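Local coordinates for protein complement C1r subcomponent (Homo sapiens, PDB 6F1D) that is the C1r serine protease of the classical complement pathway, which cleaves C1s within the C1 complex and is represented here by its CUB2 domain, at residues Leu40-Lys45 and Asn91-Leu96; Leu44-Pro49 and Trp108-Thr113. All coordinates share one frame; numbering follows the deposited sequence.

Contact 1: Leu40-Lys45 and Asn91-Leu96; sequences LTLHLK and NAVDLL
L42 and L44 meet V93 in a buried apolar contact between the two facing sheets of the CUB domain. Strand 40-46 belongs to one sheet and strand 92-98 to the other. The axes of the two short segments come no closer than 8.0 Å and run in roughly the same direction, 30° apart, and no hydrogen bond links the segments; the contact is made mainly by side chains. L42 touches both N91 and V93. Its CG lies anti to the carbonyl carbon (chi1 -73°), and the CD1 branch touches both the backbone and a side chain of the other strand: L42 CD1 is 3.7 Å from N91 C and 3.7 Å from V93 CG2, with the A92 N beside it. V93 presents both methyls to the opposite sheet. CG1 lies anti to its own backbone N (chi1 166°) and faces L44, while CG2 faces L42. The L44 contact is looser, CD1 to V93 CG1 at 4.3 Å. The L42 and V93 side chains cross obliquely. Where strand 92-98 begins, the contact turns from side chain to backbone: L40 O lies 3.5 Å from N91 CB. The amide of N91 leads away from strand 40-46, and its ND2 is hydrogen-bonded to V36 O. On the side of strand 92-98 turned from the interlayer, D94 forms a salt bridge with R35 and a hydrogen bond with S33, both of the neighbouring strand in its own sheet. L42 also packs on I34 and Y112, which brings side chains of both sheets around this one leucine. Aliphatic side chains meeting between two stacked sheets, with no hydrogen bond between these strands, are characteristic of the beta-sandwich of a CUB domain.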
loop_
_atom_site.group_PDB
_atom_site.type_symbol
_atom_site.label_atom_id
_atom_site.label_comp_id
_atom_site.label_asym_id
_atom_site.label_seq_id
_atom_site.Cartn_x
_atom_site.Cartn_y
_atom_site.Cartn_z
ATOM N N LEU A 40 -14.514 -8.763 -11.503
ATOM C CA LEU A 40 -14.094 -7.390 -11.303
ATOM C C LEU A 40 -12.579 -7.374 -11.220
ATOM O O LEU A 40 -11.962 -8.341 -10.773
ATOM C CB LEU A 40 -14.668 -6.792 -10.025
ATOM C CG LEU A 40 -16.170 -6.558 -9.882
ATOM C CD1 LEU A 40 -16.405 -5.950 -8.534
ATOM C CD2 LEU A 40 -16.748 -5.649 -10.987
ATOM N N THR A 41 -11.981 -6.277 -11.644
ATOM C CA THR A 41 -10.544 -6.095 -11.525
ATOM C C THR A 41 -10.259 -4.814 -10.754
ATOM O O THR A 41 -11.001 -3.835 -10.848
ATOM C CB THR A 41 -9.870 -6.067 -12.904
ATOM O OG1 THR A 41 -8.518 -5.630 -12.778
ATOM C CG2 THR A 41 -10.582 -5.141 -13.833
ATOM N N LEU A 42 -9.179 -4.830 -9.985
ATOM C CA LEU A 42 -8.867 -3.751 -9.056
ATOM C C LEU A 42 -7.885 -2.788 -9.689
ATOM O O LEU A 42 -6.917 -3.213 -10.340
ATOM C CB LEU A 42 -8.285 -4.288 -7.755
ATOM C CG LEU A 42 -9.369 -4.950 -6.941
ATOM C CD1 LEU A 42 -8.701 -5.945 -6.012
ATOM C CD2 LEU A 42 -10.091 -3.817 -6.159
ATOM N N HIS A 43 -8.196 -1.497 -9.565
ATOM C CA HIS A 43 -7.322 -0.394 -9.940
ATOM C C HIS A 43 -6.924 0.371 -8.683
ATOM O O HIS A 43 -7.783 0.689 -7.840
ATOM C CB HIS A 43 -8.034 0.557 -10.905
ATOM C CG HIS A 43 -8.311 -0.032 -12.248
ATOM N ND1 HIS A 43 -7.728 0.444 -13.400
ATOM C CD2 HIS A 43 -9.150 -1.020 -12.630
ATOM C CE1 HIS A 43 -8.184 -0.239 -14.438
ATOM N NE2 HIS A 43 -9.044 -1.140 -13.995
ATOM N N LEU A 44 -5.635 0.682 -8.553
ATOM C CA LEU A 44 -5.119 1.390 -7.371
ATOM C C LEU A 44 -4.550 2.733 -7.798
ATOM O O LEU A 44 -3.844 2.832 -8.823
ATOM C CB LEU A 44 -3.998 0.592 -6.685
ATOM C CG LEU A 44 -4.212 -0.888 -6.381
ATOM C CD1 LEU A 44 -2.953 -1.392 -5.689
ATOM C CD2 LEU A 44 -5.399 -1.032 -5.469
ATOM N N LYS A 45 -4.865 3.761 -7.020
ATOM C CA LYS A 45 -4.391 5.099 -7.286
ATOM C C LYS A 45 -3.878 5.722 -5.994
ATOM O O LYS A 45 -4.663 5.976 -5.085
ATOM C CB LYS A 45 -5.533 5.948 -7.823
ATOM C CG LYS A 45 -5.120 7.349 -7.908
ATOM C CD LYS A 45 -6.300 8.282 -7.828
ATOM C CE LYS A 45 -5.904 9.538 -8.481
ATOM N NZ LYS A 45 -5.650 9.409 -9.944
ATOM N N ASN A 91 -8.785 -9.670 -8.913
ATOM C CA ASN A 91 -9.767 -9.391 -7.873
ATOM C C ASN A 91 -9.222 -9.574 -6.459
ATOM O O ASN A 91 -9.999 -9.496 -5.508
ATOM C CB ASN A 91 -11.003 -10.277 -8.064
ATOM C CG ASN A 91 -10.706 -11.734 -7.804
ATOM O OD1 ASN A 91 -9.631 -12.213 -8.127
ATOM N ND2 ASN A 91 -11.653 -12.442 -7.202
ATOM N N ALA A 92 -7.919 -9.824 -6.295
ATOM C CA ALA A 92 -7.317 -10.110 -4.985
ATOM C C ALA A 92 -5.985 -9.389 -4.925
ATOM O O ALA A 92 -5.059 -9.744 -5.661
ATOM C CB ALA A 92 -7.105 -11.611 -4.786
ATOM N N VAL A 93 -5.890 -8.377 -4.077
ATOM C CA VAL A 93 -4.654 -7.614 -3.906
ATOM C C VAL A 93 -4.242 -7.686 -2.439
ATOM O O VAL A 93 -5.101 -7.728 -1.551
ATOM C CB VAL A 93 -4.867 -6.167 -4.384
ATOM C CG1 VAL A 93 -3.757 -5.230 -3.925
ATOM C CG2 VAL A 93 -4.979 -6.198 -5.939
ATOM N N ASP A 94 -2.937 -7.760 -2.177
ATOM C CA ASP A 94 -2.464 -7.593 -0.808
ATOM C C ASP A 94 -1.388 -6.518 -0.803
ATOM O O ASP A 94 -0.560 -6.466 -1.715
ATOM C CB ASP A 94 -1.914 -8.884 -0.239
ATOM C CG ASP A 94 -2.995 -9.984 -0.118
ATOM O OD1 ASP A 94 -3.481 -10.244 1.026
ATOM O OD2 ASP A 94 -3.350 -10.591 -1.169
ATOM N N LEU A 95 -1.433 -5.636 0.188
ATOM C CA LEU A 95 -0.351 -4.689 0.463
ATOM C C LEU A 95 0.290 -5.061 1.785
ATOM O O LEU A 95 -0.411 -5.300 2.769
ATOM C CB LEU A 95 -0.850 -3.261 0.535
ATOM C CG LEU A 95 -1.464 -2.804 -0.786
ATOM C CD1 LEU A 95 -2.943 -3.039 -0.664
ATOM C CD2 LEU A 95 -1.152 -1.333 -1.004
ATOM N N LEU A 96 1.609 -5.130 1.792
ATOM C CA LEU A 96 2.391 -5.422 2.978
ATOM C C LEU A 96 3.198 -4.157 3.226
ATOM O O LEU A 96 3.897 -3.695 2.331
ATOM C CB LEU A 96 3.328 -6.603 2.747
ATOM C CG LEU A 96 2.730 -7.967 2.454
ATOM C CD1 LEU A 96 3.847 -9.003 2.589
ATOM C CD2 LEU A 96 1.571 -8.225 3.417
#

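Contact 2: Leu44-Pro49 and Trp108-Thr113; sequences LKFLEP and WKLRYT
K45 and R111 form the hydrogen-bonded pair at the middle of an antiparallel strand pairing, in which strands 40-46 and 109-116 are neighbouring strands inside one sheet of the sandwich. K45 N donates to R111 O (3.0 Å) and R111 N returns a bond to K45 O (2.9 Å). Two residues on, L47 N donates to K109 O (2.9 Å). L44 with Y112 and F46 with L110 are the non-hydrogen-bonded pairs, and their side chains share the face turned to the other sheet. L110 CB sits over one face of the F46 ring in a CH-pi contact, 4.0 Å from the centroid and 16° off the normal. L110 CG lies between its backbone N and carbonyl carbon (chi1 65°), and CD2 reaches the CE1 and CZ end of the ring. W108 CE3 meets that ring at its edge, 4.0 Å from F46 CE1, while L44 CD2 packs on Y112 CB at 3.6 Å. The W108 ring also stacks edge-to-face with F97 and Y32, continuing the aromatic packing into the opposite sheet. Past L47 a water takes over the joining: it accepts from K109 N (2.9 Å) and is hydrogen-bonded to the L47 and P49 carbonyls. Antiparallel pairing with one face packed inward on aromatic and aliphatic residues is characteristic of the CUB jelly-roll sandwich.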
loop_
_atom_site.group_PDB
_atom_site.type_symbol
_atom_site.label_atom_id
_atom_site.label_comp_id
_atom_site.label_asym_id
_atom_site.label_seq_id
_atom_site.Cartn_x
_atom_site.Cartn_y
_atom_site.Cartn_z
ATOM N N LEU A 44 -5.635 0.682 -8.553
ATOM C CA LEU A 44 -5.119 1.390 -7.371
ATOM C C LEU A 44 -4.550 2.733 -7.798
ATOM O O LEU A 44 -3.844 2.832 -8.823
ATOM C CB LEU A 44 -3.998 0.592 -6.685
ATOM C CG LEU A 44 -4.212 -0.888 -6.381
ATOM C CD1 LEU A 44 -2.953 -1.392 -5.689
ATOM C CD2 LEU A 44 -5.399 -1.032 -5.469
ATOM N N LYS A 45 -4.865 3.761 -7.020
ATOM C CA LYS A 45 -4.391 5.099 -7.286
ATOM C C LYS A 45 -3.878 5.722 -5.994
ATOM O O LYS A 45 -4.663 5.976 -5.085
ATOM C CB LYS A 45 -5.533 5.948 -7.823
ATOM C CG LYS A 45 -5.120 7.349 -7.908
ATOM C CD LYS A 45 -6.300 8.282 -7.828
ATOM C CE LYS A 45 -5.904 9.538 -8.481
ATOM N NZ LYS A 45 -5.650 9.409 -9.944
ATOM N N PHE A 46 -2.604 6.051 -5.942
ATOM C CA PHE A 46 -2.098 6.690 -4.740
ATOM C C PHE A 46 -2.353 8.177 -4.764
ATOM O O PHE A 46 -2.198 8.825 -5.798
ATOM C CB PHE A 46 -0.611 6.420 -4.613
ATOM C CG PHE A 46 -0.322 5.028 -4.124
ATOM C CD1 PHE A 46 -0.213 4.787 -2.769
ATOM C CD2 PHE A 46 -0.233 3.971 -5.005
ATOM C CE1 PHE A 46 0.025 3.477 -2.288
ATOM C CE2 PHE A 46 0.009 2.671 -4.548
ATOM C CZ PHE A 46 0.150 2.432 -3.190
ATOM N N LEU A 47 -2.628 8.727 -3.592
ATOM C CA LEU A 47 -2.818 10.144 -3.407
ATOM C C LEU A 47 -1.515 10.805 -2.989
ATOM O O LEU A 47 -0.531 10.142 -2.678
ATOM C CB LEU A 47 -3.912 10.385 -2.378
ATOM C CG LEU A 47 -5.322 10.016 -2.893
ATOM C CD1 LEU A 47 -5.502 10.332 -4.366
ATOM C CD2 LEU A 47 -5.675 8.594 -2.678
ATOM N N GLU A 48 -1.502 12.128 -3.025
ATOM C CA GLU A 48 -0.381 12.852 -2.435
ATOM C C GLU A 48 -0.805 13.474 -1.110
ATOM O O GLU A 48 -1.958 13.870 -0.962
ATOM C CB GLU A 48 0.115 13.957 -3.379
ATOM C CG GLU A 48 0.524 13.419 -4.738
ATOM C CD GLU A 48 1.186 14.454 -5.647
ATOM O OE1 GLU A 48 1.936 14.036 -6.563
ATOM O OE2 GLU A 48 0.952 15.675 -5.462
ATOM N N PRO A 49 0.088 13.590 -0.126
ATOM C CA PRO A 49 1.485 13.178 -0.085
ATOM C C PRO A 49 1.700 11.684 0.001
ATOM O O PRO A 49 0.886 10.916 0.517
ATOM C CB PRO A 49 2.000 13.845 1.193
ATOM C CG PRO A 49 0.789 13.848 2.068
ATOM C CD PRO A 49 -0.298 14.278 1.117
ATOM N N TRP A 108 1.344 6.756 3.320
ATOM C CA TRP A 108 0.762 6.658 1.985
ATOM C C TRP A 108 -0.735 6.490 2.150
ATOM O O TRP A 108 -1.221 6.059 3.202
ATOM C CB TRP A 108 1.350 5.464 1.206
ATOM C CG TRP A 108 1.304 4.220 2.034
ATOM C CD1 TRP A 108 2.260 3.795 2.905
ATOM C CD2 TRP A 108 0.221 3.272 2.145
ATOM N NE1 TRP A 108 1.875 2.615 3.494
ATOM C CE2 TRP A 108 0.623 2.287 3.067
ATOM C CE3 TRP A 108 -1.037 3.144 1.524
ATOM C CZ2 TRP A 108 -0.176 1.202 3.408
ATOM C CZ3 TRP A 108 -1.825 2.064 1.877
ATOM C CH2 TRP A 108 -1.382 1.103 2.797
ATOM N N LYS A 109 -1.452 6.796 1.077
ATOM C CA LYS A 109 -2.888 6.592 1.035
ATOM C C LYS A 109 -3.238 6.317 -0.422
ATOM O O LYS A 109 -2.708 6.988 -1.317
ATOM C CB LYS A 109 -3.628 7.845 1.527
ATOM C CG LYS A 109 -5.145 7.793 1.405
ATOM C CD LYS A 109 -5.755 8.895 2.269
ATOM C CE LYS A 109 -7.249 9.017 2.063
ATOM N NZ LYS A 109 -7.803 10.161 2.863
ATOM N N LEU A 110 -4.150 5.374 -0.648
ATOM C CA LEU A 110 -4.585 5.028 -1.998
ATOM C C LEU A 110 -6.096 4.917 -1.995
ATOM O O LEU A 110 -6.725 4.722 -0.949
ATOM C CB LEU A 110 -3.970 3.704 -2.484
ATOM C CG LEU A 110 -4.359 2.435 -1.759
ATOM C CD1 LEU A 110 -5.673 1.872 -2.312
ATOM C CD2 LEU A 110 -3.234 1.359 -1.969
ATOM N N ARG A 111 -6.674 5.079 -3.179
ATOM C CA ARG A 111 -8.060 4.717 -3.449
ATOM C C ARG A 111 -8.057 3.565 -4.441
ATOM O O ARG A 111 -7.388 3.632 -5.485
ATOM C CB ARG A 111 -8.851 5.880 -4.032
ATOM C CG ARG A 111 -10.294 5.505 -4.451
ATOM C CD ARG A 111 -11.254 6.696 -4.423
ATOM N NE ARG A 111 -12.648 6.245 -4.499
ATOM C CZ ARG A 111 -13.376 6.271 -5.604
ATOM N NH1 ARG A 111 -12.871 6.758 -6.743
ATOM N NH2 ARG A 111 -14.623 5.832 -5.563
ATOM N N TYR A 112 -8.802 2.512 -4.128
ATOM C CA TYR A 112 -9.002 1.440 -5.096
ATOM C C TYR A 112 -10.414 1.535 -5.655
ATOM O O TYR A 112 -11.353 1.956 -4.957
ATOM C CB TYR A 112 -8.730 0.072 -4.467
ATOM C CG TYR A 112 -9.805 -0.455 -3.550
ATOM C CD1 TYR A 112 -10.868 -1.192 -4.058
ATOM C CD2 TYR A 112 -9.733 -0.258 -2.171
ATOM C CE1 TYR A 112 -11.870 -1.677 -3.208
ATOM C CE2 TYR A 112 -10.719 -0.739 -1.326
ATOM C CZ TYR A 112 -11.784 -1.445 -1.855
ATOM O OH TYR A 112 -12.764 -1.944 -1.026
ATOM N N THR A 113 -10.550 1.187 -6.930
ATOM C CA THR A 113 -11.844 1.108 -7.575
ATOM C C THR A 113 -11.877 -0.209 -8.320
ATOM O O THR A 113 -10.832 -0.829 -8.537
ATOM C CB THR A 113 -12.063 2.264 -8.545
ATOM O OG1 THR A 113 -10.879 2.417 -9.373
ATOM C CG2 THR A 113 -12.356 3.602 -7.771
HETATM O O HOH W 1 0.129 8.434 -0.705
#

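Overall arrangement
Both contacts start from strand 40-46 and share L44 and K45. From there the chain passes E53 and D63 of the calcium site and strands 64-69, 72-77 and 86-87 before strand 92-98 closes contact 1 from the other sheet. It then turns through D100 and S102, which also bind the calcium ion, and returns as strand 109-116 to close contact 2 within the sheet of strand 40-46. The two closures start from the same strand and end on two strands that follow each other in the chain. Directly between them, L42 CD2 packs on Y112 CD1 and L95 CD2 on L110 CD2, both at 3.5 Å, so in-sheet pairing and sheet-to-sheet packing merge into one core.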